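Local structure of calcium uptake protein 3, mitochondrial (Homo sapiens, 6AGI) at residues 347-352 and 356-361; 300-305 and 363-368; 256-261 and 341-346. The protein senses calcium through its EF-hand domains and regulates the mitochondrial calcium uniporter in the central nervous system and skeletal muscle, working as a disulfide-linked heterodimer with MICU1. All coordinates share one frame; numbering follows the deposited sequence.

Interaction 1. Residues 347-352 and 356-361. With CA (calcium ion), chain G.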
ATOM      1  N   THR B 347      20.137  14.511  -2.067  1.00 42.33           N
ATOM      2  CA  THR B 347      19.602  15.257  -0.945  1.00 41.96           C
ATOM      3  C   THR B 347      18.838  14.340  -0.001  1.00 49.71           C
ATOM      4  O   THR B 347      19.029  14.400   1.219  1.00 42.48           O
ATOM      5  CB  THR B 347      18.736  16.398  -1.455  1.00 49.89           C
ATOM      6  OG1 THR B 347      19.540  17.261  -2.277  1.00 58.36           O
ATOM      7  CG2 THR B 347      18.206  17.194  -0.274  1.00 39.67           C
ATOM      8  N   VAL B 348      17.971  13.478  -0.547  1.00 54.89           N
ATOM      9  CA  VAL B 348      17.264  12.503   0.284  1.00 46.37           C
ATOM     10  C   VAL B 348      18.255  11.667   1.080  1.00 40.78           C
ATOM     11  O   VAL B 348      18.057  11.418   2.275  1.00 41.58           O
ATOM     12  CB  VAL B 348      16.343  11.608  -0.571  1.00 35.55           C
ATOM     13  CG1 VAL B 348      15.787  10.496   0.268  1.00 35.33           C
ATOM     14  CG2 VAL B 348      15.206  12.401  -1.161  1.00 32.91           C
ATOM     15  N   PHE B 349      19.346  11.235   0.446  1.00 46.54           N
ATOM     16  CA  PHE B 349      20.316  10.418   1.172  1.00 55.96           C
ATOM     17  C   PHE B 349      20.956  11.203   2.313  1.00 53.13           C
ATOM     18  O   PHE B 349      21.051  10.703   3.439  1.00 49.57           O
ATOM     19  CB  PHE B 349      21.365   9.843   0.218  1.00 47.14           C
ATOM     20  CG  PHE B 349      20.951   8.533  -0.382  1.00 55.95           C
ATOM     21  CD1 PHE B 349      19.725   8.412  -1.033  1.00 51.58           C
ATOM     22  CD2 PHE B 349      21.739   7.399  -0.229  1.00 57.26           C
ATOM     23  CE1 PHE B 349      19.320   7.207  -1.579  1.00 42.94           C
ATOM     24  CE2 PHE B 349      21.339   6.180  -0.770  1.00 54.48           C
ATOM     25  CZ  PHE B 349      20.121   6.089  -1.444  1.00 53.14           C
ATOM     26  N   LYS B 350      21.372  12.447   2.058  1.00 54.80           N
ATOM     27  CA  LYS B 350      21.982  13.219   3.138  1.00 51.29           C
ATOM     28  C   LYS B 350      20.978  13.556   4.241  1.00 50.19           C
ATOM     29  O   LYS B 350      21.363  13.752   5.397  1.00 52.61           O
ATOM     30  CB  LYS B 350      22.616  14.497   2.583  1.00 52.27           C
ATOM     31  CG  LYS B 350      24.161  14.495   2.509  1.00 64.69           C
ATOM     32  CD  LYS B 350      24.761  13.406   1.612  1.00 63.97           C
ATOM     33  CE  LYS B 350      26.276  13.597   1.450  1.00 72.89           C
ATOM     34  NZ  LYS B 350      26.978  13.964   2.725  1.00 74.53           N
ATOM     35  N   ILE B 351      19.691  13.625   3.917  1.00 46.83           N
ATOM     36  CA  ILE B 351      18.690  13.863   4.949  1.00 45.92           C
ATOM     37  C   ILE B 351      18.498  12.619   5.817  1.00 57.88           C
ATOM     38  O   ILE B 351      18.556  12.695   7.047  1.00 68.68           O
ATOM     39  CB  ILE B 351      17.372  14.335   4.311  1.00 42.34           C
ATOM     40  CG1 ILE B 351      17.556  15.710   3.683  1.00 43.73           C
ATOM     41  CG2 ILE B 351      16.258  14.407   5.331  1.00 41.40           C
ATOM     42  CD1 ILE B 351      16.382  16.116   2.831  1.00 42.38           C
ATOM     43  N   PHE B 352      18.325  11.445   5.194  1.00 52.98           N
ATOM     44  CA  PHE B 352      17.918  10.235   5.915  1.00 53.33           C
ATOM     45  C   PHE B 352      19.037   9.249   6.254  1.00 58.62           C
ATOM     46  O   PHE B 352      18.813   8.360   7.085  1.00 58.48           O
ATOM     47  CB  PHE B 352      16.859   9.451   5.129  1.00 42.82           C
ATOM     48  CG  PHE B 352      15.598  10.207   4.880  1.00 39.93           C
ATOM     49  CD1 PHE B 352      14.566  10.172   5.802  1.00 45.83           C
ATOM     50  CD2 PHE B 352      15.438  10.954   3.730  1.00 40.93           C
ATOM     51  CE1 PHE B 352      13.383  10.864   5.577  1.00 47.15           C
ATOM     52  CE2 PHE B 352      14.263  11.648   3.493  1.00 50.41           C
ATOM     53  CZ  PHE B 352      13.230  11.602   4.417  1.00 50.14           C
ATOM     54  N   LYS B 356      25.307   7.098   7.885  1.00 86.73           N
ATOM     55  CA  LYS B 356      26.374   7.764   7.114  1.00 81.91           C
ATOM     56  C   LYS B 356      27.242   6.772   6.321  1.00 81.68           C
ATOM     57  O   LYS B 356      28.469   6.873   6.309  1.00 90.85           O
ATOM     58  CB  LYS B 356      27.262   8.610   8.060  1.00 74.92           C
ATOM     59  CG  LYS B 356      26.508   9.384   9.155  1.00 72.21           C
ATOM     60  CD  LYS B 356      26.107  10.795   8.747  1.00 74.67           C
ATOM     61  CE  LYS B 356      25.491  11.575   9.921  1.00 77.34           C
ATOM     62  NZ  LYS B 356      25.913  13.008   9.995  1.00 82.27           N
ATOM     63  N   ASP B 357      26.588   5.840   5.605  1.00 71.04           N
ATOM     64  CA  ASP B 357      27.259   4.923   4.684  1.00 68.66           C
ATOM     65  C   ASP B 357      27.095   5.332   3.230  1.00 69.57           C
ATOM     66  O   ASP B 357      27.569   4.619   2.342  1.00 66.80           O
ATOM     67  CB  ASP B 357      26.698   3.518   4.805  1.00 67.77           C
ATOM     68  CG  ASP B 357      25.218   3.484   4.520  1.00 97.39           C
ATOM     69  OD1 ASP B 357      24.669   4.570   4.198  1.00 95.31           O
ATOM     70  OD2 ASP B 357      24.612   2.387   4.534  1.00 97.49           O
ATOM     71  N   ASP B 358      26.362   6.415   2.975  1.00 72.34           N
ATOM     72  CA  ASP B 358      25.838   6.752   1.651  1.00 75.18           C
ATOM     73  C   ASP B 358      24.980   5.612   1.096  1.00 74.71           C
ATOM     74  O   ASP B 358      24.999   5.324  -0.103  1.00 72.83           O
ATOM     75  CB  ASP B 358      26.961   7.123   0.676  1.00 77.77           C
ATOM     76  CG  ASP B 358      26.537   8.203  -0.311  1.00 79.75           C
ATOM     77  OD1 ASP B 358      25.661   9.030   0.064  1.00 90.62           O
ATOM     78  OD2 ASP B 358      27.055   8.210  -1.453  1.00 69.51           O
ATOM     79  N   GLN B 359      24.211   4.962   1.975  1.00 69.52           N
ATOM     80  CA  GLN B 359      23.224   3.959   1.574  1.00 66.82           C
ATOM     81  C   GLN B 359      22.015   4.067   2.498  1.00 63.01           C
ATOM     82  O   GLN B 359      22.106   4.613   3.598  1.00 64.44           O
ATOM     83  CB  GLN B 359      23.805   2.527   1.615  1.00 65.14           C
ATOM     84  CG  GLN B 359      24.912   2.242   0.592  1.00 65.80           C
ATOM     85  CD  GLN B 359      25.159   0.757   0.385  1.00 69.74           C
ATOM     86  OE1 GLN B 359      25.686   0.343  -0.650  1.00 72.09           O
ATOM     87  NE2 GLN B 359      24.774  -0.055   1.368  1.00 72.78           N
ATOM     88  N   LEU B 360      20.873   3.535   2.070  1.00 62.25           N
ATOM     89  CA  LEU B 360      19.656   3.642   2.867  1.00 51.34           C
ATOM     90  C   LEU B 360      19.110   2.259   3.194  1.00 52.06           C
ATOM     91  O   LEU B 360      18.924   1.434   2.291  1.00 52.60           O
ATOM     92  CB  LEU B 360      18.596   4.467   2.139  1.00 44.40           C
ATOM     93  CG  LEU B 360      18.742   5.940   2.501  1.00 44.52           C
ATOM     94  CD1 LEU B 360      17.953   6.781   1.542  1.00 41.61           C
ATOM     95  CD2 LEU B 360      18.291   6.184   3.928  1.00 57.43           C
ATOM     96  N   SER B 361      18.865   2.007   4.482  1.00 52.15           N
ATOM     97  CA  SER B 361      18.321   0.743   4.963  1.00 54.06           C
ATOM     98  C   SER B 361      16.796   0.822   5.040  1.00 57.83           C
ATOM     99  O   SER B 361      16.193   1.854   4.745  1.00 66.96           O
ATOM    100  CB  SER B 361      18.921   0.371   6.319  1.00 60.40           C
ATOM    101  OG  SER B 361      18.245   1.023   7.376  1.00 66.77           O
TER
HETATM  102 CA    CA G 602      22.880   4.407   5.516  1.00 67.60          CA

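Interaction 2. Residues 300-305 and 363-368. With CA (calcium ion), chain G.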
ATOM      1  N   PHE B 300       6.930  14.228  -3.845  1.00 19.29           N
ATOM      2  CA  PHE B 300       5.669  13.869  -3.201  1.00 23.65           C
ATOM      3  C   PHE B 300       4.786  12.927  -4.043  1.00 17.20           C
ATOM      4  O   PHE B 300       4.071  12.077  -3.480  1.00 23.31           O
ATOM      5  CB  PHE B 300       4.971  15.144  -2.739  1.00 20.62           C
ATOM      6  CG  PHE B 300       5.730  15.831  -1.625  1.00 25.15           C
ATOM      7  CD1 PHE B 300       5.585  15.403  -0.312  1.00 25.78           C
ATOM      8  CD2 PHE B 300       6.676  16.807  -1.895  1.00 34.65           C
ATOM      9  CE1 PHE B 300       6.307  15.970   0.716  1.00 21.45           C
ATOM     10  CE2 PHE B 300       7.400  17.393  -0.865  1.00 42.00           C
ATOM     11  CZ  PHE B 300       7.210  16.966   0.443  1.00 35.17           C
ATOM     12  N   GLN B 301       4.866  12.973  -5.368  1.00 18.68           N
ATOM     13  CA  GLN B 301       4.209  11.921  -6.138  1.00 23.90           C
ATOM     14  C   GLN B 301       4.763  10.560  -5.746  1.00 26.85           C
ATOM     15  O   GLN B 301       4.005   9.588  -5.536  1.00 24.05           O
ATOM     16  CB  GLN B 301       4.362  12.184  -7.634  1.00 32.93           C
ATOM     17  CG  GLN B 301       3.237  13.055  -8.192  1.00 37.72           C
ATOM     18  CD  GLN B 301       3.596  13.736  -9.497  1.00 45.90           C
ATOM     19  OE1 GLN B 301       4.618  13.434 -10.122  1.00 44.96           O
ATOM     20  NE2 GLN B 301       2.768  14.694  -9.900  1.00 52.23           N
ATOM     21  N   PHE B 302       6.090  10.488  -5.602  1.00 38.29           N
ATOM     22  CA  PHE B 302       6.733   9.252  -5.159  1.00 19.38           C
ATOM     23  C   PHE B 302       6.249   8.826  -3.768  1.00 23.30           C
ATOM     24  O   PHE B 302       5.990   7.631  -3.525  1.00 28.47           O
ATOM     25  CB  PHE B 302       8.244   9.456  -5.167  1.00 20.98           C
ATOM     26  CG  PHE B 302       8.985   8.478  -4.334  1.00 23.82           C
ATOM     27  CD1 PHE B 302       8.993   7.131  -4.670  1.00 30.66           C
ATOM     28  CD2 PHE B 302       9.624   8.880  -3.183  1.00 23.63           C
ATOM     29  CE1 PHE B 302       9.662   6.215  -3.880  1.00 30.33           C
ATOM     30  CE2 PHE B 302      10.284   7.964  -2.387  1.00 26.58           C
ATOM     31  CZ  PHE B 302      10.307   6.632  -2.732  1.00 26.99           C
ATOM     32  N   LEU B 303       6.060   9.789  -2.849  1.00 19.50           N
ATOM     33  CA  LEU B 303       5.542   9.401  -1.534  1.00 28.09           C
ATOM     34  C   LEU B 303       4.144   8.845  -1.639  1.00 32.57           C
ATOM     35  O   LEU B 303       3.764   7.988  -0.830  1.00 38.57           O
ATOM     36  CB  LEU B 303       5.522  10.550  -0.530  1.00 20.23           C
ATOM     37  CG  LEU B 303       6.872  10.954   0.014  1.00 21.93           C
ATOM     38  CD1 LEU B 303       6.749  11.988   1.135  1.00 22.54           C
ATOM     39  CD2 LEU B 303       7.631   9.702   0.420  1.00 26.69           C
ATOM     40  N   ASN B 304       3.375   9.275  -2.638  1.00 17.43           N
ATOM     41  CA  ASN B 304       2.082   8.625  -2.715  1.00 22.89           C
ATOM     42  C   ASN B 304       2.153   7.274  -3.403  1.00 24.38           C
ATOM     43  O   ASN B 304       1.205   6.493  -3.282  1.00 27.18           O
ATOM     44  CB  ASN B 304       1.040   9.540  -3.364  1.00 15.50           C
ATOM     45  CG  ASN B 304       0.534  10.578  -2.393  1.00 15.42           C
ATOM     46  OD1 ASN B 304       0.810  10.497  -1.204  1.00 42.05           O
ATOM     47  ND2 ASN B 304      -0.218  11.533  -2.875  1.00 14.61           N
ATOM     48  N   ASN B 305       3.272   6.948  -4.046  1.00 30.72           N
ATOM     49  CA  ASN B 305       3.459   5.633  -4.652  1.00 29.17           C
ATOM     50  C   ASN B 305       4.430   4.784  -3.819  1.00 26.02           C
ATOM     51  O   ASN B 305       5.152   3.898  -4.329  1.00 32.41           O
ATOM     52  CB  ASN B 305       3.953   5.810  -6.078  1.00 41.49           C
ATOM     53  CG  ASN B 305       2.842   5.807  -7.086  1.00 53.24           C
ATOM     54  OD1 ASN B 305       2.578   6.822  -7.749  1.00 63.63           O
ATOM     55  ND2 ASN B 305       2.151   4.678  -7.192  1.00 52.21           N
ATOM     56  N   LYS B 363      14.580   0.800   7.481  1.00 71.76           N
ATOM     57  CA  LYS B 363      13.938   1.683   8.443  1.00 76.21           C
ATOM     58  C   LYS B 363      14.594   3.058   8.488  1.00 77.46           C
ATOM     59  O   LYS B 363      14.086   3.959   9.156  1.00 74.73           O
ATOM     60  CB  LYS B 363      13.891   1.010   9.829  1.00 79.96           C
ATOM     61  CG  LYS B 363      13.351   1.864  11.009  1.00 87.90           C
ATOM     62  CD  LYS B 363      14.463   2.692  11.696  1.00 95.84           C
ATOM     63  CE  LYS B 363      13.873   3.863  12.516  1.00 96.15           C
ATOM     64  NZ  LYS B 363      14.859   4.970  12.714  1.00 90.51           N
ATOM     65  N   GLU B 364      15.592   3.301   7.645  1.00 75.88           N
ATOM     66  CA  GLU B 364      16.061   4.674   7.495  1.00 65.77           C
ATOM     67  C   GLU B 364      15.097   5.474   6.619  1.00 56.44           C
ATOM     68  O   GLU B 364      14.870   6.667   6.860  1.00 47.29           O
ATOM     69  CB  GLU B 364      17.479   4.696   6.924  1.00 57.76           C
ATOM     70  CG  GLU B 364      18.511   3.966   7.748  1.00 68.33           C
ATOM     71  CD  GLU B 364      19.889   4.593   7.652  1.00 76.37           C
ATOM     72  OE1 GLU B 364      20.378   5.174   8.642  1.00 71.37           O
ATOM     73  OE2 GLU B 364      20.496   4.461   6.571  1.00 78.98           O
ATOM     74  N   PHE B 365      14.528   4.845   5.592  1.00 42.62           N
ATOM     75  CA  PHE B 365      13.541   5.540   4.773  1.00 43.99           C
ATOM     76  C   PHE B 365      12.144   4.920   4.872  1.00 35.72           C
ATOM     77  O   PHE B 365      11.244   5.512   5.487  1.00 36.39           O
ATOM     78  CB  PHE B 365      13.964   5.611   3.294  1.00 39.29           C
ATOM     79  CG  PHE B 365      13.086   6.519   2.495  1.00 54.33           C
ATOM     80  CD1 PHE B 365      12.613   7.687   3.092  1.00 61.92           C
ATOM     81  CD2 PHE B 365      12.636   6.194   1.231  1.00 61.21           C
ATOM     82  CE1 PHE B 365      11.782   8.551   2.426  1.00 61.64           C
ATOM     83  CE2 PHE B 365      11.783   7.062   0.543  1.00 54.68           C
ATOM     84  CZ  PHE B 365      11.355   8.245   1.156  1.00 53.53           C
ATOM     85  N   ILE B 366      11.933   3.738   4.277  1.00 35.22           N
ATOM     86  CA  ILE B 366      10.573   3.225   4.091  1.00 43.94           C
ATOM     87  C   ILE B 366       9.859   3.012   5.423  1.00 49.94           C
ATOM     88  O   ILE B 366       8.696   3.412   5.592  1.00 44.47           O
ATOM     89  CB  ILE B 366      10.588   1.930   3.261  1.00 36.68           C
ATOM     90  CG1 ILE B 366      11.118   2.196   1.849  1.00 41.93           C
ATOM     91  CG2 ILE B 366       9.223   1.267   3.245  1.00 35.29           C
ATOM     92  CD1 ILE B 366      10.941   1.006   0.880  1.00 42.83           C
ATOM     93  N   GLY B 367      10.543   2.382   6.385  1.00 55.46           N
ATOM     94  CA  GLY B 367       9.943   2.170   7.694  1.00 54.14           C
ATOM     95  C   GLY B 367       9.542   3.466   8.364  1.00 55.43           C
ATOM     96  O   GLY B 367       8.517   3.542   9.046  1.00 57.12           O
ATOM     97  N   ILE B 368      10.333   4.516   8.151  1.00 51.63           N
ATOM     98  CA  ILE B 368      10.096   5.779   8.827  1.00 51.23           C
ATOM     99  C   ILE B 368       8.884   6.541   8.276  1.00 56.74           C
ATOM    100  O   ILE B 368       8.320   7.371   8.998  1.00 57.57           O
ATOM    101  CB  ILE B 368      11.422   6.576   8.831  1.00 44.62           C
ATOM    102  CG1 ILE B 368      12.246   6.134  10.040  1.00 62.89           C
ATOM    103  CG2 ILE B 368      11.215   8.076   8.843  1.00 50.28           C
ATOM    104  CD1 ILE B 368      11.797   6.722  11.362  1.00 70.57           C
TER
HETATM  105 CA    CA G 602      22.880   4.407   5.516  1.00 67.60          CA

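Interaction 3. Residues 256-261 and 341-346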
ATOM      1  N   ILE B 256      13.589  25.967  -3.169  1.00 43.78           N
ATOM      2  CA  ILE B 256      13.553  26.034  -1.713  1.00 43.50           C
ATOM      3  C   ILE B 256      14.834  25.418  -1.170  1.00 44.49           C
ATOM      4  O   ILE B 256      15.477  24.577  -1.818  1.00 36.90           O
ATOM      5  CB  ILE B 256      12.314  25.349  -1.085  1.00 30.64           C
ATOM      6  CG1 ILE B 256      12.425  23.820  -1.176  1.00 30.06           C
ATOM      7  CG2 ILE B 256      11.024  25.918  -1.660  1.00 28.50           C
ATOM      8  CD1 ILE B 256      11.296  23.076  -0.445  1.00 28.48           C
ATOM      9  N   SER B 257      15.231  25.866   0.022  1.00 47.69           N
ATOM     10  CA  SER B 257      16.396  25.285   0.673  1.00 48.25           C
ATOM     11  C   SER B 257      16.106  23.846   1.089  1.00 45.04           C
ATOM     12  O   SER B 257      14.954  23.455   1.311  1.00 43.43           O
ATOM     13  CB  SER B 257      16.822  26.116   1.882  1.00 50.27           C
ATOM     14  OG  SER B 257      15.911  25.966   2.953  1.00 55.16           O
ATOM     15  N   GLU B 258      17.174  23.048   1.177  1.00 50.50           N
ATOM     16  CA  GLU B 258      17.051  21.677   1.666  1.00 40.12           C
ATOM     17  C   GLU B 258      16.725  21.623   3.153  1.00 44.76           C
ATOM     18  O   GLU B 258      16.119  20.656   3.624  1.00 47.50           O
ATOM     19  CB  GLU B 258      18.334  20.906   1.367  1.00 42.27           C
ATOM     20  CG  GLU B 258      18.559  20.711  -0.119  1.00 58.60           C
ATOM     21  CD  GLU B 258      19.482  21.731  -0.750  1.00 67.73           C
ATOM     22  OE1 GLU B 258      19.519  22.889  -0.292  1.00 69.07           O
ATOM     23  OE2 GLU B 258      20.167  21.356  -1.728  1.00 73.17           O
ATOM     24  N   GLU B 259      17.058  22.664   3.903  1.00 42.89           N
ATOM     25  CA  GLU B 259      16.608  22.674   5.282  1.00 43.67           C
ATOM     26  C   GLU B 259      15.086  22.787   5.332  1.00 47.23           C
ATOM     27  O   GLU B 259      14.435  22.029   6.063  1.00 41.95           O
ATOM     28  CB  GLU B 259      17.313  23.810   6.031  1.00 55.63           C
ATOM     29  CG  GLU B 259      17.304  23.705   7.554  1.00 68.70           C
ATOM     30  CD  GLU B 259      17.826  24.965   8.234  1.00 86.68           C
ATOM     31  OE1 GLU B 259      18.176  25.933   7.520  1.00 92.54           O
ATOM     32  OE2 GLU B 259      17.917  24.978   9.485  1.00 95.19           O
ATOM     33  N   ASP B 260      14.496  23.665   4.491  1.00 50.73           N
ATOM     34  CA  ASP B 260      13.036  23.745   4.368  1.00 40.85           C
ATOM     35  C   ASP B 260      12.437  22.484   3.739  1.00 47.09           C
ATOM     36  O   ASP B 260      11.360  22.030   4.146  1.00 32.59           O
ATOM     37  CB  ASP B 260      12.618  24.969   3.549  1.00 46.36           C
ATOM     38  CG  ASP B 260      13.037  26.289   4.180  1.00 60.81           C
ATOM     39  OD1 ASP B 260      12.816  26.464   5.403  1.00 59.44           O
ATOM     40  OD2 ASP B 260      13.552  27.171   3.440  1.00 71.91           O
ATOM     41  N   PHE B 261      13.111  21.903   2.744  1.00 50.24           N
ATOM     42  CA  PHE B 261      12.670  20.614   2.220  1.00 39.83           C
ATOM     43  C   PHE B 261      12.475  19.615   3.353  1.00 41.73           C
ATOM     44  O   PHE B 261      11.363  19.132   3.598  1.00 37.91           O
ATOM     45  CB  PHE B 261      13.693  20.078   1.220  1.00 33.21           C
ATOM     46  CG  PHE B 261      13.211  18.875   0.473  1.00 44.49           C
ATOM     47  CD1 PHE B 261      11.930  18.853  -0.064  1.00 42.41           C
ATOM     48  CD2 PHE B 261      13.999  17.743   0.357  1.00 46.67           C
ATOM     49  CE1 PHE B 261      11.459  17.735  -0.745  1.00 36.68           C
ATOM     50  CE2 PHE B 261      13.528  16.619  -0.317  1.00 43.91           C
ATOM     51  CZ  PHE B 261      12.256  16.620  -0.867  1.00 34.19           C
ATOM     52  N   SER B 341      16.007  13.641 -10.051  1.00 49.60           N
ATOM     53  CA  SER B 341      17.321  14.184 -10.339  1.00 34.24           C
ATOM     54  C   SER B 341      18.359  13.606  -9.376  1.00 41.87           C
ATOM     55  O   SER B 341      18.042  13.274  -8.232  1.00 50.06           O
ATOM     56  CB  SER B 341      17.307  15.697 -10.224  1.00 34.29           C
ATOM     57  OG  SER B 341      17.167  16.114  -8.873  1.00 43.06           O
ATOM     58  N   PRO B 342      19.616  13.479  -9.812  1.00 44.33           N
ATOM     59  CA  PRO B 342      20.658  13.041  -8.874  1.00 49.90           C
ATOM     60  C   PRO B 342      20.808  13.995  -7.725  1.00 52.82           C
ATOM     61  O   PRO B 342      21.249  13.602  -6.638  1.00 67.26           O
ATOM     62  CB  PRO B 342      21.924  12.996  -9.740  1.00 58.89           C
ATOM     63  CG  PRO B 342      21.403  12.806 -11.122  1.00 57.85           C
ATOM     64  CD  PRO B 342      20.151  13.640 -11.172  1.00 48.07           C
ATOM     65  N   HIS B 343      20.475  15.262  -7.935  1.00 60.89           N
ATOM     66  CA  HIS B 343      20.473  16.173  -6.808  1.00 61.75           C
ATOM     67  C   HIS B 343      19.410  15.776  -5.787  1.00 45.75           C
ATOM     68  O   HIS B 343      19.683  15.727  -4.582  1.00 42.86           O
ATOM     69  CB  HIS B 343      20.255  17.609  -7.266  1.00 60.24           C
ATOM     70  CG  HIS B 343      20.273  18.570  -6.127  1.00 61.07           C
ATOM     71  ND1 HIS B 343      19.172  19.307  -5.752  1.00 60.03           N
ATOM     72  CD2 HIS B 343      21.251  18.864  -5.237  1.00 60.76           C
ATOM     73  CE1 HIS B 343      19.480  20.039  -4.697  1.00 55.93           C
ATOM     74  NE2 HIS B 343      20.734  19.789  -4.365  1.00 61.44           N
ATOM     75  N   LEU B 344      18.193  15.478  -6.251  1.00 37.06           N
ATOM     76  CA  LEU B 344      17.132  15.077  -5.329  1.00 34.39           C
ATOM     77  C   LEU B 344      17.516  13.813  -4.579  1.00 36.11           C
ATOM     78  O   LEU B 344      17.394  13.743  -3.352  1.00 35.71           O
ATOM     79  CB  LEU B 344      15.816  14.861  -6.081  1.00 33.51           C
ATOM     80  CG  LEU B 344      14.592  14.429  -5.255  1.00 33.22           C
ATOM     81  CD1 LEU B 344      14.240  15.497  -4.237  1.00 29.45           C
ATOM     82  CD2 LEU B 344      13.392  14.148  -6.137  1.00 35.71           C
ATOM     83  N   VAL B 345      18.024  12.815  -5.298  1.00 36.17           N
ATOM     84  CA  VAL B 345      18.413  11.570  -4.653  1.00 37.29           C
ATOM     85  C   VAL B 345      19.498  11.833  -3.629  1.00 54.62           C
ATOM     86  O   VAL B 345      19.421  11.375  -2.481  1.00 66.60           O
ATOM     87  CB  VAL B 345      18.857  10.534  -5.700  1.00 37.95           C
ATOM     88  CG1 VAL B 345      19.462   9.342  -5.015  1.00 39.67           C
ATOM     89  CG2 VAL B 345      17.659  10.071  -6.516  1.00 35.35           C
ATOM     90  N   ASN B 346      20.511  12.597  -4.021  1.00 52.00           N
ATOM     91  CA  ASN B 346      21.612  12.892  -3.111  1.00 60.80           C
ATOM     92  C   ASN B 346      21.109  13.625  -1.877  1.00 54.74           C
ATOM     93  O   ASN B 346      21.560  13.365  -0.749  1.00 46.54           O
ATOM     94  CB  ASN B 346      22.669  13.702  -3.864  1.00 66.89           C
ATOM     95  CG  ASN B 346      23.928  13.930  -3.061  1.00 79.83           C
ATOM     96  OD1 ASN B 346      23.967  13.761  -1.841  1.00 82.79           O
ATOM     97  ND2 ASN B 346      25.001  14.245  -3.770  1.00 91.07           N
TER

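Interaction 1. Residues 347-352 and 356-361
Gln359 O binds the calcium ion at 2.1 Å while the CA of the same residue packs 3.7 Å from CE2 of Phe349, so Gln359 itself belongs both to the metal site and to the packing on the entering helix. This is the calcium-loaded loop of EF-hand 3. Asp357 reaches the ion through both carboxylate oxygens, unequally: OD1 lies 2.2 Å and OD2 2.8 Å from the calcium. Its CG sits between the backbone N and the carbonyl carbon (chi1 59°), which turns the carboxylate inward. OD1 also faces Gln359 N as in an Asx turn, although that bond is doubtfully short. Asp353, Asp355 and Glu364 supply the remaining protein ligands.

Beside the metal site the contact is apolar. Leu360 crosses the Phe349 side chain obliquely and sets CD1 over one ring face, a CH-pi contact 3.6 Å from the centroid and 19° off the ring normal. The other branch, CD2, touches Phe352 CB at 3.8 Å, on the same helix. Asp358 O lies at the rim of the Phe349 ring, near its plane, 3.8 Å from CE2, while Phe328 meets that ring edge-to-face. Along the backbone, Leu360 pairs with Ile323 in the short antiparallel sheet that joins neighbouring EF-hand loops.

At the outer margin, Lys350 NZ and Asp358 OD1 stay 5.8 Å apart, opposite charges without contact. The chemistry is thus split between adjacent residues: Gln359 gives its O to the metal, and Leu360 holds the loop to helix 342-352 mainly by apolar contacts, which places the ion's oxygen shell directly beside hydrophobic packing.

Interaction 2. Residues 300-305 and 363-368
Phe302 and Phe365 meet between two EF-hands: the first lies in helix 293-304 of the degenerate EF-hand 2, the second directly after the last metal ligand of EF-hand 3.

The aromatic contact is rim to rim. The side chains come from opposite directions, and both have CG anti to the backbone N (chi1 161° in Phe302, -170° in Phe365), which carries each ring out from its backbone to where the rims meet. Their centroids are 5.9 Å apart and their planes are only 21° from parallel, yet neither ring lies over the other; CE2 of Phe302 and CE2 of Phe365 face each other at 3.4 Å, near both ring planes. Phe309 and Phe340 each meet Phe302 edge-to-face, and Phe352 meets Phe365, so the pair belongs to a larger aromatic core.

The aliphatic contribution is small. Leu303 comes in obliquely and brings CD2 to 4.1 Å from Phe365 CZ.

Backbone bonding differs between the two segments. Asn304 N bonds to Phe300 O at 3.0 Å in helix 293-304, whereas 366-368 have helical backbone angles without the regular bonds, and Ile368 N to Phe365 O is weak.

Metal bonding comes from the residue just before Phe365. Glu364, at the twelfth and last position of the loop, has a chain bent at its second torsion and binds through one oxygen: OE2 is 2.6 Å from the calcium ion and OE1 4.1 Å.

Interaction 3. Residues 256-261 and 341-346
The His343 ring takes Glu258 OE2 at its edge, close to the ring plane, and the Glu258 carboxylate is turned 69° from that plane. The second ring, Phe261, is approached by Leu344 CD1 from an oblique direction; Phe299 meets the same phenyl edge-to-face. These two pairs join the first turns of two helices: helix 342-352, the entering helix of EF-hand 3, and helix 258-265, which follows strand 255-256. That strand pairs with 291-292 of the degenerate EF-hand 2, consistent with an EF-hand-like pairing of loops.

The polar bridge is modest. His343 NE2 donates to Glu258 OE2 at 3.1 Å, but the angle at the hydrogen is 124° and the bond is weak. The imidazole gets there because CG is anti to the backbone N (chi1 -179°), which extends the side chain toward Glu258. Glu258, coming from the opposite direction, is bent at its second torsion. Its OE2 is gripped mainly from the loop before strand 291-292, where the backbone N atoms of Lys289 and Gly290 both donate to it. Two backbone N-H groups and, weakly, the imidazole N-H therefore converge on OE2 of this buried residue, which would probably help to stabilise the carboxylate as an anion.

The Phe261 and Leu344 side chains cross at about a right angle, and CD1 of Leu344 lies 4.1 Å from CZ of Phe261.

A serine N-cap starts each helix. Ser341 OG accepts from Leu344 N at 2.9 Å. Ser257 OG accepts from Asp260 N at 3.1 Å and also donates to Asp260 OD2 at 2.7 Å, meeting that oxygen from above the carboxylate plane.

From the N terminus, 256-261 comes first and 300-305 second. The chain then returns at 341-346, where interaction 3 closes a long loop containing the degenerate EF-hand 2. Helix 342-352 runs straight on into 347-352, and the turn to 356-361 closes interaction 1, a tight local loop that follows interaction 3 in series. Segment 363-368 finally closes interaction 2, which encloses interaction 1 and crosses interaction 3. Interactions 1 and 2 share a calcium ion and adjoin through Phe352 and Phe365; interactions 1 and 3 share a helix. Together they tie EF-hand 3 to helices 258-265 and 293-304.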